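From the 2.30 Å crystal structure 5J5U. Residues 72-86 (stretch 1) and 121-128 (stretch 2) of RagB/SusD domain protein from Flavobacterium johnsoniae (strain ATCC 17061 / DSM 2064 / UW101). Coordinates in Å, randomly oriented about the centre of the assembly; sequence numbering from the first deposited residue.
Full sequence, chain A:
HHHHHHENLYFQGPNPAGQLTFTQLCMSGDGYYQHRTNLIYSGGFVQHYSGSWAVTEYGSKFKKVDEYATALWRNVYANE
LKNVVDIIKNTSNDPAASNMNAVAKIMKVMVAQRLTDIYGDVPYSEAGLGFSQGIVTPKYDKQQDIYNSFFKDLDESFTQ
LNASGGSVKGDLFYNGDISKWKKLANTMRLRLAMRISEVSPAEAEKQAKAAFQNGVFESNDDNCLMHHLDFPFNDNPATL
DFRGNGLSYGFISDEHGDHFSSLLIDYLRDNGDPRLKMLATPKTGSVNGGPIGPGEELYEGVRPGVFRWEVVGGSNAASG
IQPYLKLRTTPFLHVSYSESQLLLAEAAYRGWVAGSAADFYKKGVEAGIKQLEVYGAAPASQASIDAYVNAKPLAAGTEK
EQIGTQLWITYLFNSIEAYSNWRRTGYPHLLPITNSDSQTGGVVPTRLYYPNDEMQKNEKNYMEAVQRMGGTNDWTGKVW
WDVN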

# COMPACT_ATOMS: atom_id res chain seq x y z
N LEU A 72 -3.02 9.89 9.18
CA LEU A 72 -2.08 8.79 9.43
C LEU A 72 -1.15 9.12 10.61
O LEU A 72 -1.03 8.33 11.54
CB LEU A 72 -1.25 8.48 8.17
CG LEU A 72 -0.33 7.27 8.19
CD1 LEU A 72 -1.15 6.00 8.27
CD2 LEU A 72 0.58 7.24 6.97
N TRP A 73 -0.51 10.29 10.58
CA TRP A 73 0.36 10.72 11.68
C TRP A 73 -0.32 10.60 13.05
O TRP A 73 0.14 9.89 13.96
CB TRP A 73 0.79 12.15 11.44
CG TRP A 73 1.62 12.77 12.52
CD1 TRP A 73 1.19 13.26 13.72
CD2 TRP A 73 3.03 13.01 12.47
NE1 TRP A 73 2.25 13.76 14.43
CE2 TRP A 73 3.39 13.64 13.68
CE3 TRP A 73 4.03 12.75 11.52
CZ2 TRP A 73 4.69 14.01 13.96
CZ3 TRP A 73 5.32 13.12 11.80
CH2 TRP A 73 5.64 13.74 13.02
N ARG A 74 -1.44 11.30 13.17
CA ARG A 74 -2.16 11.39 14.42
C ARG A 74 -2.58 10.03 14.96
O ARG A 74 -2.40 9.75 16.15
CB ARG A 74 -3.38 12.28 14.25
CG ARG A 74 -4.40 12.10 15.35
CD ARG A 74 -5.66 12.88 15.02
NE ARG A 74 -6.49 13.06 16.21
CZ ARG A 74 -7.46 12.22 16.59
NH1 ARG A 74 -7.74 11.14 15.86
NH2 ARG A 74 -8.15 12.48 17.70
N ASN A 75 -3.09 9.15 14.08
CA ASN A 75 -3.62 7.90 14.59
C ASN A 75 -2.55 6.85 14.81
O ASN A 75 -2.65 6.03 15.75
CB ASN A 75 -4.72 7.37 13.68
CG ASN A 75 -6.08 7.98 14.02
OD1 ASN A 75 -6.17 9.11 14.48
ND2 ASN A 75 -7.13 7.20 13.87
N VAL A 76 -1.51 6.86 14.00
CA VAL A 76 -0.40 5.96 14.28
C VAL A 76 0.25 6.32 15.63
O VAL A 76 0.47 5.44 16.45
CB VAL A 76 0.66 5.97 13.14
CG1 VAL A 76 1.98 5.43 13.64
CG2 VAL A 76 0.17 5.17 11.95
N TYR A 77 0.51 7.59 15.89
CA TYR A 77 1.13 7.91 17.16
C TYR A 77 0.16 7.75 18.34
O TYR A 77 0.59 7.38 19.42
CB TYR A 77 1.72 9.32 17.14
CG TYR A 77 2.99 9.37 16.32
CD1 TYR A 77 4.09 8.58 16.67
CD2 TYR A 77 3.08 10.17 15.20
CE1 TYR A 77 5.26 8.62 15.91
CE2 TYR A 77 4.24 10.20 14.44
CZ TYR A 77 5.32 9.42 14.79
OH TYR A 77 6.45 9.47 14.02
N ALA A 78 -1.13 8.02 18.15
CA ALA A 78 -2.07 7.86 19.25
C ALA A 78 -2.33 6.38 19.61
O ALA A 78 -2.35 6.02 20.79
CB ALA A 78 -3.37 8.56 18.94
N ASN A 79 -2.46 5.52 18.61
CA ASN A 79 -2.97 4.17 18.86
C ASN A 79 -1.95 3.06 18.72
O ASN A 79 -1.93 2.15 19.55
CB ASN A 79 -4.14 3.85 17.92
CG ASN A 79 -5.32 4.79 18.11
OD1 ASN A 79 -5.59 5.25 19.23
ND2 ASN A 79 -6.03 5.09 17.01
N GLU A 80 -1.13 3.11 17.67
CA GLU A 80 -0.38 1.92 17.24
C GLU A 80 1.04 1.80 17.79
O GLU A 80 1.36 0.81 18.44
CB GLU A 80 -0.34 1.86 15.70
CG GLU A 80 -1.74 1.76 15.08
CD GLU A 80 -1.75 1.89 13.56
OE1 GLU A 80 -0.68 1.75 12.92
OE2 GLU A 80 -2.84 2.14 13.01
N LEU A 81 1.87 2.82 17.56
CA LEU A 81 3.30 2.71 17.84
C LEU A 81 3.58 2.39 19.30
O LEU A 81 4.41 1.55 19.62
CB LEU A 81 4.00 3.98 17.43
CG LEU A 81 5.52 3.89 17.48
CD1 LEU A 81 6.06 2.91 16.44
CD2 LEU A 81 6.06 5.29 17.24
N LYS A 82 2.82 3.04 20.18
CA LYS A 82 2.99 2.88 21.62
C LYS A 82 2.71 1.46 22.11
O LYS A 82 3.44 0.92 22.94
CB LYS A 82 2.09 3.87 22.33
CG LYS A 82 1.55 3.40 23.66
CD LYS A 82 0.54 4.40 24.20
CE LYS A 82 -0.54 4.71 23.16
NZ LYS A 82 -1.23 3.50 22.64
N ASN A 83 1.68 0.83 21.56
CA ASN A 83 1.34 -0.52 21.98
C ASN A 83 2.42 -1.49 21.60
O ASN A 83 2.80 -2.37 22.40
CB ASN A 83 0.02 -0.96 21.37
CG ASN A 83 -1.15 -0.62 22.24
OD1 ASN A 83 -1.37 -1.26 23.27
ND2 ASN A 83 -1.90 0.41 21.85
N VAL A 84 2.91 -1.35 20.38
CA VAL A 84 3.84 -2.32 19.85
C VAL A 84 5.21 -2.11 20.52
O VAL A 84 5.97 -3.08 20.74
CB VAL A 84 3.88 -2.24 18.32
CG1 VAL A 84 4.62 -0.99 17.86
CG2 VAL A 84 4.48 -3.50 17.76
N VAL A 85 5.51 -0.86 20.90
CA VAL A 85 6.68 -0.59 21.73
C VAL A 85 6.56 -1.27 23.11
O VAL A 85 7.50 -1.93 23.57
CB VAL A 85 6.90 0.92 21.93
CG1 VAL A 85 7.90 1.17 23.06
CG2 VAL A 85 7.45 1.51 20.64
N ASP A 86 5.39 -1.15 23.74
CA ASP A 86 5.16 -1.82 25.03
C ASP A 86 5.25 -3.35 24.95
O ASP A 86 5.78 -3.99 25.87
CB ASP A 86 3.79 -1.44 25.60
CG ASP A 86 3.82 -0.11 26.31
OD1 ASP A 86 4.91 0.28 26.80
OD2 ASP A 86 2.75 0.54 26.36
N ASP A 121 11.27 12.04 7.33
CA ASP A 121 11.89 11.95 8.65
C ASP A 121 10.80 12.08 9.70
O ASP A 121 9.99 12.99 9.65
CB ASP A 121 12.95 13.04 8.88
CG ASP A 121 14.17 12.92 7.96
OD1 ASP A 121 14.32 11.92 7.22
OD2 ASP A 121 15.00 13.85 7.98
N VAL A 122 10.74 11.14 10.64
CA VAL A 122 9.68 11.14 11.65
C VAL A 122 10.22 10.65 12.99
O VAL A 122 11.20 9.90 13.04
CB VAL A 122 8.48 10.21 11.25
CG1 VAL A 122 7.81 10.67 9.97
CG2 VAL A 122 8.94 8.78 11.15
N PRO A 123 9.58 11.06 14.09
CA PRO A 123 9.93 10.43 15.38
C PRO A 123 9.74 8.90 15.33
O PRO A 123 8.70 8.37 14.89
CB PRO A 123 8.96 11.08 16.38
CG PRO A 123 8.62 12.40 15.76
CD PRO A 123 8.67 12.21 14.26
N TYR A 124 10.78 8.19 15.72
CA TYR A 124 10.70 6.73 15.74
C TYR A 124 11.44 6.20 16.98
O TYR A 124 10.81 5.82 17.96
CB TYR A 124 11.25 6.16 14.43
CG TYR A 124 11.15 4.67 14.31
CD1 TYR A 124 9.98 4.00 14.62
CD2 TYR A 124 12.23 3.92 13.84
CE1 TYR A 124 9.88 2.61 14.50
CE2 TYR A 124 12.15 2.53 13.71
CZ TYR A 124 10.97 1.89 14.04
OH TYR A 124 10.87 0.51 13.91
N SER A 125 12.76 6.25 16.93
CA SER A 125 13.60 5.76 18.02
C SER A 125 13.21 6.35 19.38
O SER A 125 13.24 5.64 20.38
CB SER A 125 15.07 6.04 17.71
OG SER A 125 15.34 7.43 17.73
N GLU A 126 12.80 7.61 19.41
CA GLU A 126 12.35 8.24 20.66
C GLU A 126 10.83 8.39 20.76
O GLU A 126 10.33 9.21 21.53
CB GLU A 126 12.99 9.61 20.82
CG GLU A 126 14.50 9.57 20.82
CD GLU A 126 15.11 10.95 20.94
OE1 GLU A 126 14.35 11.94 20.97
OE2 GLU A 126 16.36 11.03 20.99
N ALA A 127 10.11 7.63 19.94
CA ALA A 127 8.65 7.70 19.87
C ALA A 127 7.99 6.47 20.50
O ALA A 127 8.60 5.41 20.60
CB ALA A 127 8.20 7.84 18.40
N GLY A 128 6.73 6.62 20.89
CA GLY A 128 5.94 5.53 21.44
C GLY A 128 6.27 5.21 22.88
O GLY A 128 6.14 4.07 23.32

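An irregular segment can be held against a helix without any backbone pairing, provided that the helix offers a row of side chains and the segment supplies apolar groups and a carbonyl that can accept a hydrogen bond. Residues 72-86 and 121-128 of this RagB/SusD domain protein illustrate the principle. The first stretch is helical throughout, with a wider pi-type turn at 76-80, where Leu81 N bonds to Val76 O at 3.2 Å. The second has no regular helix or strand. The approach is uneven: the CA atoms of Trp73 and Val122 lie 9.3 Å apart and the chain swings out at Ser125 and Glu126, but the CA atoms of Lys82 and Gly128 come to 4.0 Å. Long side chains bridge the wide end, and the backbone itself approaches at the narrow one.

Asp121 points away from the helix and makes no contact with it. Val122 turns toward it, and its CG1 lies 3.9 Å from Trp73 CZ3, an apolar contact between a branched aliphatic group and the far end of the indole. The next residue, Pro123, extends this patch, its CD resting 3.6 Å from Trp73 CH2. Pro123 also provides the single hydrogen bond between the stretches: Tyr77 OH donates to Pro123 O at 2.7 Å. The carbonyl lies near the plane of the phenol ring, at its edge, where a hydroxyl donor can reach it while the ring remains available for apolar packing.

Tyr124 directs its CA-to-CB bond away from the helix, yet the end of its side chain comes nearer, so that the edge of the ring meets Leu81, with CE1 4.3 Å from Leu81 CD1. The chain then makes a type I turn from Tyr124 to Ala127, closed by Ala127 N bonding to Tyr124 O at 2.8 Å. Ser125 and Glu126, in the middle of the turn, are exposed and do not touch the helix.

The turn delivers Ala127 back to the interface. Its methyl group, CB, packs 3.5 Å from Leu81 CD2 and 3.9 Å from Tyr77 CE1, touching side chains one helical turn apart.

Gly128 completes the approach and has the largest area covered by the opposing stretch. Its O lies 3.4 Å from Val85 CG1 and 3.8 Å from Lys82 CA. The absence of a side chain matters here: an ideally placed CB would sit only 3.1 Å from Val85 CG2 and 3.2 Å from Leu81 CG. Its positive phi of 78° also favours glycine, so backbone conformation and close packing agree.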